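Local coordinates for protein putative glucoamylase (Bacteroides uniformis, PDB 4GL3) that is a putative glucoamylase, probably a glycoside hydrolase that releases glucose from glucan chains, at residues Y296-W301 / S340-R345; G302-D307 / T325-L330; R321-P326 / K362-L367. All blocks are in the same frame, centred on the assembly; numbering follows the deposited sequence. Where two conformers were deposited one is given.

Contact 1 of 3, residues Y296-W301 / S340-R345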
ATOM      1  N   TYR A 296       1.442  13.867  21.762  1.00 44.97           N
ATOM      2  CA  TYR A 296       2.185  12.678  21.329  1.00 41.34           C
ATOM      3  C   TYR A 296       2.296  11.710  22.503  1.00 39.60           C
ATOM      4  O   TYR A 296       2.637  12.121  23.612  1.00 40.33           O
ATOM      5  CB  TYR A 296       3.608  13.051  20.900  1.00 39.49           C
ATOM      6  CG  TYR A 296       3.796  13.530  19.482  1.00 38.04           C
ATOM      7  CD1 TYR A 296       2.814  14.229  18.803  1.00 37.76           C
ATOM      8  CD2 TYR A 296       5.008  13.355  18.862  1.00 38.44           C
ATOM      9  CE1 TYR A 296       3.030  14.666  17.480  1.00 40.32           C
ATOM     10  CE2 TYR A 296       5.243  13.800  17.563  1.00 37.44           C
ATOM     11  CZ  TYR A 296       4.254  14.460  16.875  1.00 35.83           C
ATOM     12  OH  TYR A 296       4.526  14.899  15.596  1.00 34.80           O
ATOM     13  N   GLY A 297       2.033  10.428  22.282  1.00 40.67           N
ATOM     14  CA  GLY A 297       1.958   9.484  23.429  1.00 43.31           C
ATOM     15  C   GLY A 297       1.463   8.102  23.053  1.00 42.80           C
ATOM     16  O   GLY A 297       1.335   7.772  21.877  1.00 41.83           O
ATOM     17  N   GLU A 298       1.168   7.305  24.067  1.00 44.41           N
ATOM     18  CA  GLU A 298       0.694   5.933  23.885  1.00 47.11           C
ATOM     19  C   GLU A 298      -0.620   5.875  23.130  1.00 43.39           C
ATOM     20  O   GLU A 298      -0.871   4.919  22.416  1.00 48.21           O
ATOM     21  CB  GLU A 298       0.510   5.259  25.250  1.00 48.60           C
ATOM     22  CG  GLU A 298       1.844   5.091  25.961  1.00 58.24           C
ATOM     23  CD  GLU A 298       1.712   4.479  27.331  1.00 74.24           C
ATOM     24  OE1 GLU A 298       0.627   3.927  27.622  1.00 72.31           O
ATOM     25  OE2 GLU A 298       2.699   4.550  28.100  1.00 71.22           O
ATOM     26  N   LYS A 299      -1.451   6.893  23.311  1.00 44.70           N
ATOM     27  CA  LYS A 299      -2.767   6.943  22.683  1.00 45.95           C
ATOM     28  C   LYS A 299      -2.682   7.603  21.332  1.00 45.81           C
ATOM     29  O   LYS A 299      -3.580   7.482  20.534  1.00 49.03           O
ATOM     30  CB  LYS A 299      -3.726   7.723  23.582  1.00 51.77           C
ATOM     31  CG  LYS A 299      -3.956   7.015  24.903  1.00 52.49           C
ATOM     32  CD  LYS A 299      -5.322   7.306  25.493  1.00 61.31           C
ATOM     33  CE  LYS A 299      -5.609   6.383  26.674  1.00 68.53           C
ATOM     34  NZ  LYS A 299      -5.314   4.959  26.308  1.00 65.75           N
ATOM     35  N   CYS A 300      -1.581   8.293  21.074  1.00 44.28           N
ATOM     36  CA  CYS A 300      -1.492   9.176  19.947  1.00 42.44           C
ATOM     37  C   CYS A 300      -0.083   9.095  19.351  1.00 41.06           C
ATOM     38  O   CYS A 300       0.817   9.846  19.734  1.00 39.51           O
ATOM     39  CB  CYS A 300      -1.837  10.575  20.428  1.00 48.24           C
ATOM     40  SG  CYS A 300      -2.048  11.735  19.099  1.00 51.30           S
ATOM     41  N   TRP A 301       0.083   8.124  18.453  1.00 39.15           N
ATOM     42  CA  TRP A 301       1.357   7.829  17.796  1.00 36.30           C
ATOM     43  C   TRP A 301       1.114   7.438  16.362  1.00 34.61           C
ATOM     44  O   TRP A 301      -0.012   7.082  15.991  1.00 32.92           O
ATOM     45  CB  TRP A 301       2.098   6.687  18.498  1.00 34.93           C
ATOM     46  CG  TRP A 301       1.397   5.350  18.508  1.00 34.40           C
ATOM     47  CD1 TRP A 301       0.446   4.934  19.394  1.00 35.93           C
ATOM     48  CD2 TRP A 301       1.612   4.236  17.609  1.00 32.36           C
ATOM     49  NE1 TRP A 301       0.051   3.642  19.102  1.00 34.16           N
ATOM     50  CE2 TRP A 301       0.743   3.196  18.013  1.00 32.92           C
ATOM     51  CE3 TRP A 301       2.430   4.028  16.499  1.00 33.52           C
ATOM     52  CZ2 TRP A 301       0.694   1.974  17.365  1.00 32.85           C
ATOM     53  CZ3 TRP A 301       2.368   2.826  15.850  1.00 32.20           C
ATOM     54  CH2 TRP A 301       1.507   1.811  16.281  1.00 31.86           C
ATOM     55  N   SER A 340      -2.191  -0.491  18.382  1.00 36.93           N
ATOM     56  CA  SER A 340      -2.948   0.087  17.290  1.00 35.79           C
ATOM     57  C   SER A 340      -4.401   0.260  17.680  1.00 38.18           C
ATOM     58  O   SER A 340      -4.985   1.290  17.367  1.00 35.46           O
ATOM     59  CB  SER A 340      -2.837  -0.741  16.021  1.00 36.38           C
ATOM     60  OG  SER A 340      -1.475  -0.786  15.569  1.00 42.90           O
ATOM     61  N   LEU A 341      -4.991  -0.727  18.360  1.00 37.39           N
ATOM     62  CA  LEU A 341      -6.351  -0.569  18.861  1.00 38.42           C
ATOM     63  C   LEU A 341      -6.494   0.598  19.867  1.00 38.71           C
ATOM     64  O   LEU A 341      -7.547   1.242  19.931  1.00 40.10           O
ATOM     65  CB  LEU A 341      -6.900  -1.900  19.437  1.00 43.01           C
ATOM     66  CG  LEU A 341      -7.265  -2.916  18.344  1.00 40.50           C
ATOM     67  CD1 LEU A 341      -7.311  -4.346  18.882  1.00 44.31           C
ATOM     68  CD2 LEU A 341      -8.579  -2.528  17.681  1.00 41.29           C
ATOM     69  N   GLU A 342      -5.454   0.854  20.655  1.00 37.80           N
ATOM     70  CA  GLU A 342      -5.457   1.954  21.630  1.00 39.69           C
ATOM     71  C   GLU A 342      -5.535   3.321  20.878  1.00 37.41           C
ATOM     72  O   GLU A 342      -6.311   4.221  21.243  1.00 36.26           O
ATOM     73  CB  GLU A 342      -4.188   1.874  22.486  1.00 42.05           C
ATOM     74  CG  GLU A 342      -4.083   2.858  23.624  1.00 49.43           C
ATOM     75  CD  GLU A 342      -2.973   2.495  24.613  1.00 51.06           C
ATOM     76  OE1 GLU A 342      -2.078   1.670  24.286  1.00 51.09           O
ATOM     77  OE2 GLU A 342      -3.000   3.026  25.740  1.00 63.49           O
ATOM     78  N   ALA A 343      -4.755   3.446  19.811  1.00 36.01           N
ATOM     79  CA  ALA A 343      -4.725   4.662  18.990  1.00 36.48           C
ATOM     80  C   ALA A 343      -6.055   4.817  18.259  1.00 36.85           C
ATOM     81  O   ALA A 343      -6.612   5.912  18.195  1.00 36.84           O
ATOM     82  CB  ALA A 343      -3.563   4.600  17.987  1.00 29.15           C
HETATM   83  N   MSE A 344      -6.575   3.706  17.737  1.00 37.39           N
HETATM   84  CA  MSE A 344      -7.856   3.707  17.033  1.00 36.29           C
HETATM   85  C   MSE A 344      -8.972   4.243  17.919  1.00 36.09           C
HETATM   86  O   MSE A 344      -9.774   5.073  17.499  1.00 34.90           O
HETATM   87  CB  MSE A 344      -8.218   2.307  16.556  1.00 34.53           C
HETATM   88  CG  MSE A 344      -9.324   2.276  15.489  1.00 35.19           C
HETATM   89 SE   MSE A 344      -9.859   0.428  14.995  0.75 33.91          SE
HETATM   90  CE  MSE A 344      -8.194  -0.198  14.255  1.00 32.26           C
ATOM     91  N   ARG A 345      -9.025   3.770  19.156  1.00 37.90           N
ATOM     92  CA  ARG A 345     -10.093   4.156  20.049  1.00 39.79           C
ATOM     93  C   ARG A 345      -9.956   5.625  20.446  1.00 39.44           C
ATOM     94  O   ARG A 345     -10.968   6.320  20.593  1.00 39.60           O
ATOM     95  CB  ARG A 345     -10.141   3.249  21.291  1.00 41.60           C
ATOM     96  CG  ARG A 345     -11.372   3.455  22.170  1.00 42.47           C
ATOM     97  CD  ARG A 345     -11.494   2.351  23.224  1.00 45.62           C
ATOM     98  NE  ARG A 345     -11.757   1.047  22.613  1.00 45.93           N
ATOM     99  CZ  ARG A 345     -12.957   0.612  22.230  1.00 46.06           C
ATOM    100  NH1 ARG A 345     -14.042   1.373  22.403  1.00 42.52           N
ATOM    101  NH2 ARG A 345     -13.073  -0.596  21.672  1.00 41.77           N
TER
HETATM  102  O   HOH W   1       0.043   2.449  22.409  1.00 39.00           O
HETATM  103  O   HOH W   2       0.106   1.722  25.665  1.00 48.39           O
HETATM  104  O   HOH W   3      -7.469   4.507  23.592  1.00 41.43           O
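K299 reaches across to E342 and closes a salt bridge, NZ to OE2 at 3.1 Å, on the carboxylate lone pair that faces away from the other oxygen. The lysine chain runs extended until its last torsion turns NZ back (chi4 -49°), and the two side chains meet at about a right angle. E298 brings a second acid near: its OE1 lies 4.2 Å from E342 OE2, a like-charge approach that K299 probably offsets. Waters 1 and 2 lie between E342 OE1 and E298 (O and OE1 respectively), each with more acceptors in reach than protons. Backbone contact is direct too, A343 CA lying 3.4 Å from K299 O in a CA-H...O contact with 159° at the hydrogen. The loop leading from helix 271-288 thus lies against helix 337-349, two parts of what is probably an (alpha/alpha)6 barrel, as in the six-hairpin clan of this family. Deeper in, the W301 indole points its benzo edge at the helix, CZ2 3.9 Å from S340 N, while NE1 stands 3.9 Å from A343 CB. NE1 is positioned by a hydrogen bond to Y339 O, and S340 OG bonds to A329 O. Further out, W301 touches R283 and C286 of helix 271-288.

Contact 2 of 3, residues G302-D307 / T325-L330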
ATOM      1  N   GLY A 302       2.188   7.510  15.572  1.00 34.08           N
ATOM      2  CA  GLY A 302       2.200   7.035  14.199  1.00 32.10           C
ATOM      3  C   GLY A 302       2.595   8.152  13.259  1.00 34.91           C
ATOM      4  O   GLY A 302       1.786   9.041  12.967  1.00 30.73           O
ATOM      5  N   LEU A 303       3.837   8.091  12.771  1.00 32.91           N
ATOM      6  CA  LEU A 303       4.371   9.052  11.794  1.00 29.97           C
ATOM      7  C   LEU A 303       4.618   8.397  10.421  1.00 27.87           C
ATOM      8  O   LEU A 303       5.331   7.386  10.298  1.00 30.81           O
ATOM      9  CB  LEU A 303       5.682   9.652  12.324  1.00 32.53           C
ATOM     10  CG  LEU A 303       5.636  10.386  13.668  1.00 37.08           C
ATOM     11  CD1 LEU A 303       7.048  10.770  14.104  1.00 34.88           C
ATOM     12  CD2 LEU A 303       4.709  11.593  13.600  1.00 35.79           C
ATOM     13  N   THR A 304       4.004   8.984   9.393  1.00 26.11           N
ATOM     14  CA  THR A 304       4.176   8.562   8.017  1.00 26.07           C
ATOM     15  C   THR A 304       3.858   9.741   7.061  1.00 26.39           C
ATOM     16  O   THR A 304       3.407  10.814   7.491  1.00 27.99           O
ATOM     17  CB  THR A 304       3.289   7.355   7.729  1.00 26.29           C
ATOM     18  OG1 THR A 304       3.693   6.741   6.512  1.00 30.18           O
ATOM     19  CG2 THR A 304       1.776   7.738   7.637  1.00 24.81           C
ATOM     20  N   ALA A 305       4.098   9.526   5.772  1.00 25.23           N
ATOM     21  CA  ALA A 305       3.787  10.517   4.733  1.00 27.27           C
ATOM     22  C   ALA A 305       2.294  10.826   4.691  1.00 26.57           C
ATOM     23  O   ALA A 305       1.453   9.905   4.649  1.00 29.49           O
ATOM     24  CB  ALA A 305       4.271  10.052   3.331  1.00 22.38           C
ATOM     25  N   SER A 306       1.973  12.111   4.642  1.00 28.06           N
ATOM     26  CA  SER A 306       0.586  12.534   4.553  1.00 31.07           C
ATOM     27  C   SER A 306       0.478  14.038   4.340  1.00 33.80           C
ATOM     28  O   SER A 306       1.486  14.749   4.388  1.00 29.24           O
ATOM     29  CB  SER A 306      -0.113  12.164   5.871  1.00 29.80           C
ATOM     30  OG  SER A 306       0.331  12.969   6.940  1.00 29.74           O
ATOM     31  N   ASP A 307      -0.762  14.531   4.218  1.00 29.55           N
ATOM     32  CA  ASP A 307      -1.022  15.956   4.324  1.00 29.18           C
ATOM     33  C   ASP A 307      -0.579  16.465   5.705  1.00 32.37           C
ATOM     34  O   ASP A 307      -0.410  15.688   6.670  1.00 32.20           O
ATOM     35  CB  ASP A 307      -2.511  16.267   4.089  1.00 33.36           C
ATOM     36  CG  ASP A 307      -2.927  16.203   2.614  1.00 35.85           C
ATOM     37  OD1 ASP A 307      -2.071  16.013   1.711  1.00 32.34           O
ATOM     38  OD2 ASP A 307      -4.140  16.371   2.359  1.00 31.87           O
ATOM     39  N   THR A 325      -0.571  10.884  11.784  1.00 31.48           N
ATOM     40  CA  THR A 325      -1.282  10.459  10.629  1.00 28.85           C
ATOM     41  C   THR A 325      -1.922   9.064  10.936  1.00 31.27           C
ATOM     42  O   THR A 325      -1.195   8.059  11.103  1.00 32.29           O
ATOM     43  CB  THR A 325      -0.306  10.311   9.443  1.00 27.64           C
ATOM     44  OG1 THR A 325       0.340  11.562   9.145  1.00 31.49           O
ATOM     45  CG2 THR A 325      -1.023   9.745   8.258  1.00 26.58           C
ATOM     46  N   PRO A 326      -3.278   8.998  11.017  1.00 33.03           N
ATOM     47  CA  PRO A 326      -3.935   7.775  11.481  1.00 30.84           C
ATOM     48  C   PRO A 326      -3.577   6.497  10.748  1.00 34.28           C
ATOM     49  O   PRO A 326      -3.514   5.450  11.398  1.00 31.14           O
ATOM     50  CB  PRO A 326      -5.425   8.103  11.313  1.00 33.86           C
ATOM     51  CG  PRO A 326      -5.482   9.558  11.666  1.00 32.42           C
ATOM     52  CD  PRO A 326      -4.239  10.123  10.985  1.00 31.89           C
ATOM     53  N   THR A 327      -3.327   6.557   9.432  1.00 28.92           N
ATOM     54  CA  THR A 327      -2.972   5.352   8.718  1.00 26.98           C
ATOM     55  C   THR A 327      -1.706   4.676   9.237  1.00 28.83           C
ATOM     56  O   THR A 327      -1.589   3.474   9.070  1.00 26.22           O
ATOM     57  CB  THR A 327      -2.896   5.547   7.197  1.00 28.21           C
ATOM     58  OG1 THR A 327      -2.876   4.260   6.557  1.00 26.17           O
ATOM     59  CG2 THR A 327      -1.641   6.351   6.784  1.00 27.28           C
ATOM     60  N   ALA A 328      -0.796   5.419   9.889  1.00 30.79           N
ATOM     61  CA  ALA A 328       0.442   4.851  10.477  1.00 29.92           C
ATOM     62  C   ALA A 328       0.104   3.773  11.520  1.00 30.25           C
ATOM     63  O   ALA A 328       0.392   2.584  11.300  1.00 31.43           O
ATOM     64  CB  ALA A 328       1.351   5.946  11.095  1.00 27.81           C
ATOM     65  N   ALA A 329      -0.513   4.173  12.628  1.00 31.16           N
ATOM     66  CA  ALA A 329      -0.850   3.219  13.692  1.00 32.29           C
ATOM     67  C   ALA A 329      -1.888   2.184  13.223  1.00 33.17           C
ATOM     68  O   ALA A 329      -1.754   0.990  13.494  1.00 34.31           O
ATOM     69  CB  ALA A 329      -1.353   3.934  14.953  1.00 33.30           C
ATOM     70  N   LEU A 330      -2.915   2.635  12.523  1.00 30.82           N
ATOM     71  CA  LEU A 330      -4.060   1.785  12.247  1.00 31.61           C
ATOM     72  C   LEU A 330      -3.649   0.655  11.326  1.00 30.65           C
ATOM     73  O   LEU A 330      -3.993  -0.517  11.562  1.00 30.58           O
ATOM     74  CB  LEU A 330      -5.216   2.595  11.664  1.00 34.08           C
ATOM     75  CG  LEU A 330      -5.817   3.697  12.571  1.00 35.38           C
ATOM     76  CD1 LEU A 330      -7.101   4.238  11.982  1.00 35.66           C
ATOM     77  CD2 LEU A 330      -6.035   3.183  13.963  1.00 34.54           C
TER
HETATM   78  O   HOH W   4       2.659  11.606  10.431  1.00 31.98           O
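T325 meets the 302-307 segment with every atom of its side chain. Its CB lies 3.8 Å from T304 CG2. From there CG2, anti to the backbone N because OG1 takes chi1 -60°, goes to the T304 methyl at a CG2 to CG2 distance of 3.5 Å, tighter than usual for two carbons, and equally meets S306 CB; the two threonine side chains cross at about a right angle. T304 OG1 hydrogen-bonds F250 N. The other branch of T325, OG1, comes within 2.6 Å of S306 OG in a short hydrogen bond whose proton has another acceptor within reach, and water 4 links OG1 to T304 N. S306 OG in turn donates to its neighbour's carbonyl, D307 O, at 2.8 Å. The backbone of T325 adds a nearly linear bond, N to G302 O at 3.2 Å with 176° at the hydrogen. One turn on, A328 CB presses on G302, 3.3 Å from its C atom; a CB on G302 would clash there, and its backbone angles themselves call for glycine. All the touching residues are buried: T325 and the first turn of helix 326-331 pack against the segment that leads into the short, weakly bonded strand 305-306, inside a probable (alpha/alpha)6 barrel.

Contact 3 of 3, residues R321-P326 / K362-L367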
ATOM      1  N   ARG A 321       7.170  16.901  12.114  1.00 39.89           N
ATOM      2  CA  ARG A 321       6.669  18.267  11.949  0.50 37.57           C
ATOM      3  C   ARG A 321       5.435  18.539  12.801  1.00 38.67           C
ATOM      4  O   ARG A 321       4.737  19.535  12.591  1.00 39.53           O
ATOM      5  CB  ARG A 321       6.318  18.506  10.478  0.50 36.06           C
ATOM      6  CG  ARG A 321       7.331  17.934   9.496  0.50 36.12           C
ATOM      7  CD  ARG A 321       7.341  18.648   8.163  0.50 32.38           C
ATOM      8  NE  ARG A 321       8.633  18.463   7.519  0.50 33.95           N
ATOM      9  CZ  ARG A 321       9.016  19.069   6.405  0.50 34.09           C
ATOM     10  NH1 ARG A 321       8.212  19.922   5.800  0.50 35.41           N
ATOM     11  NH2 ARG A 321      10.193  18.793   5.883  0.50 32.86           N
ATOM     12  N   GLY A 322       5.144  17.634  13.740  1.00 38.67           N
ATOM     13  CA  GLY A 322       3.993  17.776  14.674  1.00 39.36           C
ATOM     14  C   GLY A 322       2.697  17.122  14.195  1.00 36.81           C
ATOM     15  O   GLY A 322       1.665  17.274  14.843  1.00 38.49           O
ATOM     16  N   VAL A 323       2.770  16.404  13.069  1.00 33.26           N
ATOM     17  CA  VAL A 323       1.630  15.812  12.365  1.00 31.43           C
ATOM     18  C   VAL A 323       1.593  14.304  12.683  1.00 32.47           C
ATOM     19  O   VAL A 323       2.558  13.585  12.446  1.00 32.87           O
ATOM     20  CB  VAL A 323       1.744  16.041  10.830  1.00 33.67           C
ATOM     21  CG1 VAL A 323       0.605  15.353  10.053  1.00 30.08           C
ATOM     22  CG2 VAL A 323       1.819  17.552  10.514  1.00 32.00           C
ATOM     23  N   ILE A 324       0.496  13.868  13.294  1.00 36.36           N
ATOM     24  CA  ILE A 324       0.180  12.448  13.484  1.00 35.26           C
ATOM     25  C   ILE A 324      -0.803  12.046  12.372  1.00 32.08           C
ATOM     26  O   ILE A 324      -1.731  12.794  12.019  1.00 33.88           O
ATOM     27  CB  ILE A 324      -0.399  12.194  14.914  1.00 34.70           C
ATOM     28  CG1 ILE A 324       0.660  12.495  15.988  1.00 40.75           C
ATOM     29  CG2 ILE A 324      -0.938  10.750  15.066  1.00 34.11           C
ATOM     30  CD1 ILE A 324       1.803  11.501  16.172  1.00 35.54           C
ATOM     31  N   THR A 325      -0.571  10.884  11.784  1.00 31.48           N
ATOM     32  CA  THR A 325      -1.282  10.459  10.629  1.00 28.85           C
ATOM     33  C   THR A 325      -1.922   9.064  10.936  1.00 31.27           C
ATOM     34  O   THR A 325      -1.195   8.059  11.103  1.00 32.29           O
ATOM     35  CB  THR A 325      -0.306  10.311   9.443  1.00 27.64           C
ATOM     36  OG1 THR A 325       0.340  11.562   9.145  1.00 31.49           O
ATOM     37  CG2 THR A 325      -1.023   9.745   8.258  1.00 26.58           C
ATOM     38  N   PRO A 326      -3.278   8.998  11.017  1.00 33.03           N
ATOM     39  CA  PRO A 326      -3.935   7.775  11.481  1.00 30.84           C
ATOM     40  C   PRO A 326      -3.577   6.497  10.748  1.00 34.28           C
ATOM     41  O   PRO A 326      -3.514   5.450  11.398  1.00 31.14           O
ATOM     42  CB  PRO A 326      -5.425   8.103  11.313  1.00 33.86           C
ATOM     43  CG  PRO A 326      -5.482   9.558  11.666  1.00 32.42           C
ATOM     44  CD  PRO A 326      -4.239  10.123  10.985  1.00 31.89           C
ATOM     45  N   LYS A 362      -9.976  11.268   8.835  1.00 30.63           N
ATOM     46  CA  LYS A 362      -9.340  12.189   7.931  1.00 31.04           C
ATOM     47  C   LYS A 362      -7.809  11.969   7.973  1.00 32.48           C
ATOM     48  O   LYS A 362      -7.259  11.226   8.826  1.00 29.90           O
ATOM     49  CB  LYS A 362      -9.731  13.619   8.291  1.00 32.88           C
ATOM     50  CG  LYS A 362     -11.181  13.949   7.968  1.00 35.65           C
ATOM     51  CD  LYS A 362     -11.628  15.104   8.876  1.00 38.60           C
ATOM     52  CE  LYS A 362     -13.107  15.359   8.817  1.00 41.95           C
ATOM     53  NZ  LYS A 362     -13.359  16.553   9.642  1.00 42.07           N
ATOM     54  N   ASP A 363      -7.121  12.565   7.017  1.00 32.79           N
ATOM     55  CA  ASP A 363      -5.781  12.110   6.684  1.00 29.86           C
ATOM     56  C   ASP A 363      -4.732  12.249   7.770  1.00 28.75           C
ATOM     57  O   ASP A 363      -3.830  11.413   7.853  1.00 31.34           O
ATOM     58  CB  ASP A 363      -5.269  12.846   5.471  1.00 29.08           C
ATOM     59  CG  ASP A 363      -4.097  12.138   4.833  1.00 31.19           C
ATOM     60  OD1 ASP A 363      -4.201  10.899   4.572  1.00 27.01           O
ATOM     61  OD2 ASP A 363      -3.100  12.829   4.542  1.00 29.87           O
ATOM     62  N   ALA A 364      -4.825  13.322   8.548  1.00 29.96           N
ATOM     63  CA  ALA A 364      -3.787  13.697   9.498  1.00 33.53           C
ATOM     64  C   ALA A 364      -4.282  14.828  10.378  1.00 33.28           C
ATOM     65  O   ALA A 364      -5.293  15.502  10.077  1.00 35.10           O
ATOM     66  CB  ALA A 364      -2.486  14.114   8.774  1.00 29.53           C
ATOM     67  N   PHE A 365      -3.552  15.048  11.453  1.00 30.84           N
ATOM     68  CA  PHE A 365      -3.835  16.137  12.378  1.00 34.72           C
ATOM     69  C   PHE A 365      -2.575  16.576  13.107  1.00 34.76           C
ATOM     70  O   PHE A 365      -1.579  15.837  13.200  1.00 35.90           O
ATOM     71  CB  PHE A 365      -4.951  15.788  13.413  1.00 35.81           C
ATOM     72  CG  PHE A 365      -4.586  14.653  14.345  1.00 36.73           C
ATOM     73  CD1 PHE A 365      -4.765  13.321  13.958  1.00 35.20           C
ATOM     74  CD2 PHE A 365      -4.045  14.911  15.603  1.00 36.27           C
ATOM     75  CE1 PHE A 365      -4.427  12.284  14.818  1.00 35.96           C
ATOM     76  CE2 PHE A 365      -3.680  13.880  16.433  1.00 35.30           C
ATOM     77  CZ  PHE A 365      -3.856  12.564  16.043  1.00 33.47           C
ATOM     78  N   ASN A 366      -2.637  17.800  13.608  1.00 36.57           N
ATOM     79  CA  ASN A 366      -1.557  18.418  14.380  1.00 37.10           C
ATOM     80  C   ASN A 366      -2.168  19.113  15.581  1.00 38.18           C
ATOM     81  O   ASN A 366      -2.694  20.228  15.461  1.00 41.41           O
ATOM     82  CB  ASN A 366      -0.790  19.419  13.517  1.00 35.17           C
ATOM     83  CG  ASN A 366       0.384  20.068  14.249  1.00 39.38           C
ATOM     84  OD1 ASN A 366       0.340  20.311  15.468  1.00 38.76           O
ATOM     85  ND2 ASN A 366       1.451  20.352  13.500  1.00 37.36           N
ATOM     86  N   LEU A 367      -2.137  18.468  16.745  1.00 43.31           N
ATOM     87  CA  LEU A 367      -2.759  19.055  17.937  1.00 41.88           C
ATOM     88  C   LEU A 367      -2.034  20.325  18.412  1.00 46.95           C
ATOM     89  O   LEU A 367      -2.670  21.202  18.999  1.00 44.63           O
ATOM     90  CB  LEU A 367      -2.853  18.023  19.071  1.00 46.37           C
ATOM     91  CG  LEU A 367      -3.784  16.836  18.830  1.00 47.77           C
ATOM     92  CD1 LEU A 367      -3.892  15.991  20.093  1.00 46.22           C
ATOM     93  CD2 LEU A 367      -5.158  17.303  18.368  1.00 47.79           C
TER
HETATM   94  O   HOH W   5       3.816  21.801  14.177  1.00 50.71           O
HETATM   95  O   HOH W   6      -0.576  16.042  16.552  1.00 39.75           O
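I324 and F365 form an isolated antiparallel beta bridge, a hydrogen-bonded pair that joins the loop before helix 326-331 to the edge of the two-stranded sheet 365-366/371-372. Both backbone bonds of the pair are present: I324 N to F365 O at 2.9 Å, with 146° at the hydrogen, and the straighter F365 N to I324 O at 3.0 Å, with 160°. CA-H...O contacts flank them, V323 CA to F365 O being the shortest at 3.3 Å. Apolar contacts lie to both sides of the bridge. I324 and F365 run side by side, pointing the same way; the isoleucine CB sits over one ring face, 4.1 Å from the F365 centroid in a CH-pi contact, and I324 CG2 touches F365 CZ. P326 CG comes instead at the ring edge. V323 CG1, anti to its backbone N (chi1 176°), meets A364 CB at 3.6 Å. Water-mediated and polar links finish the pairing: water 6 joins G322 O to L367 N, while N366 is held by E369 N at OD1 and D309 at ND2. At G322 a CB would clash with N366 ND2; water 5 lies 2.9 Å from both N366 ND2 and R321 O and can link them.

How the contacts relate
The centres of the three contacts form a triangle: contacts 1 and 2 are about 11 Å apart, contacts 1 and 3 about 12 Å, and contacts 2 and 3 about 7 Å. Contacts 2 and 3 share T325 and P326, and a probable hydrogen bond from D307 N to D363 OD2 (2.9 Å) ties them further. Helix 326-331 meets helix 337-349 between contacts 1 and 2, where A343 CB lies 3.8 Å from A329 CB. Contact 1 reaches contact 3 through C300 SG, 3.6 Å from F365 CZ. A305, whose side chain points away from the 325-330 segment, comes within about 4 Å of a bound Tris molecule, probably from crystallisation, which may mark a pocket.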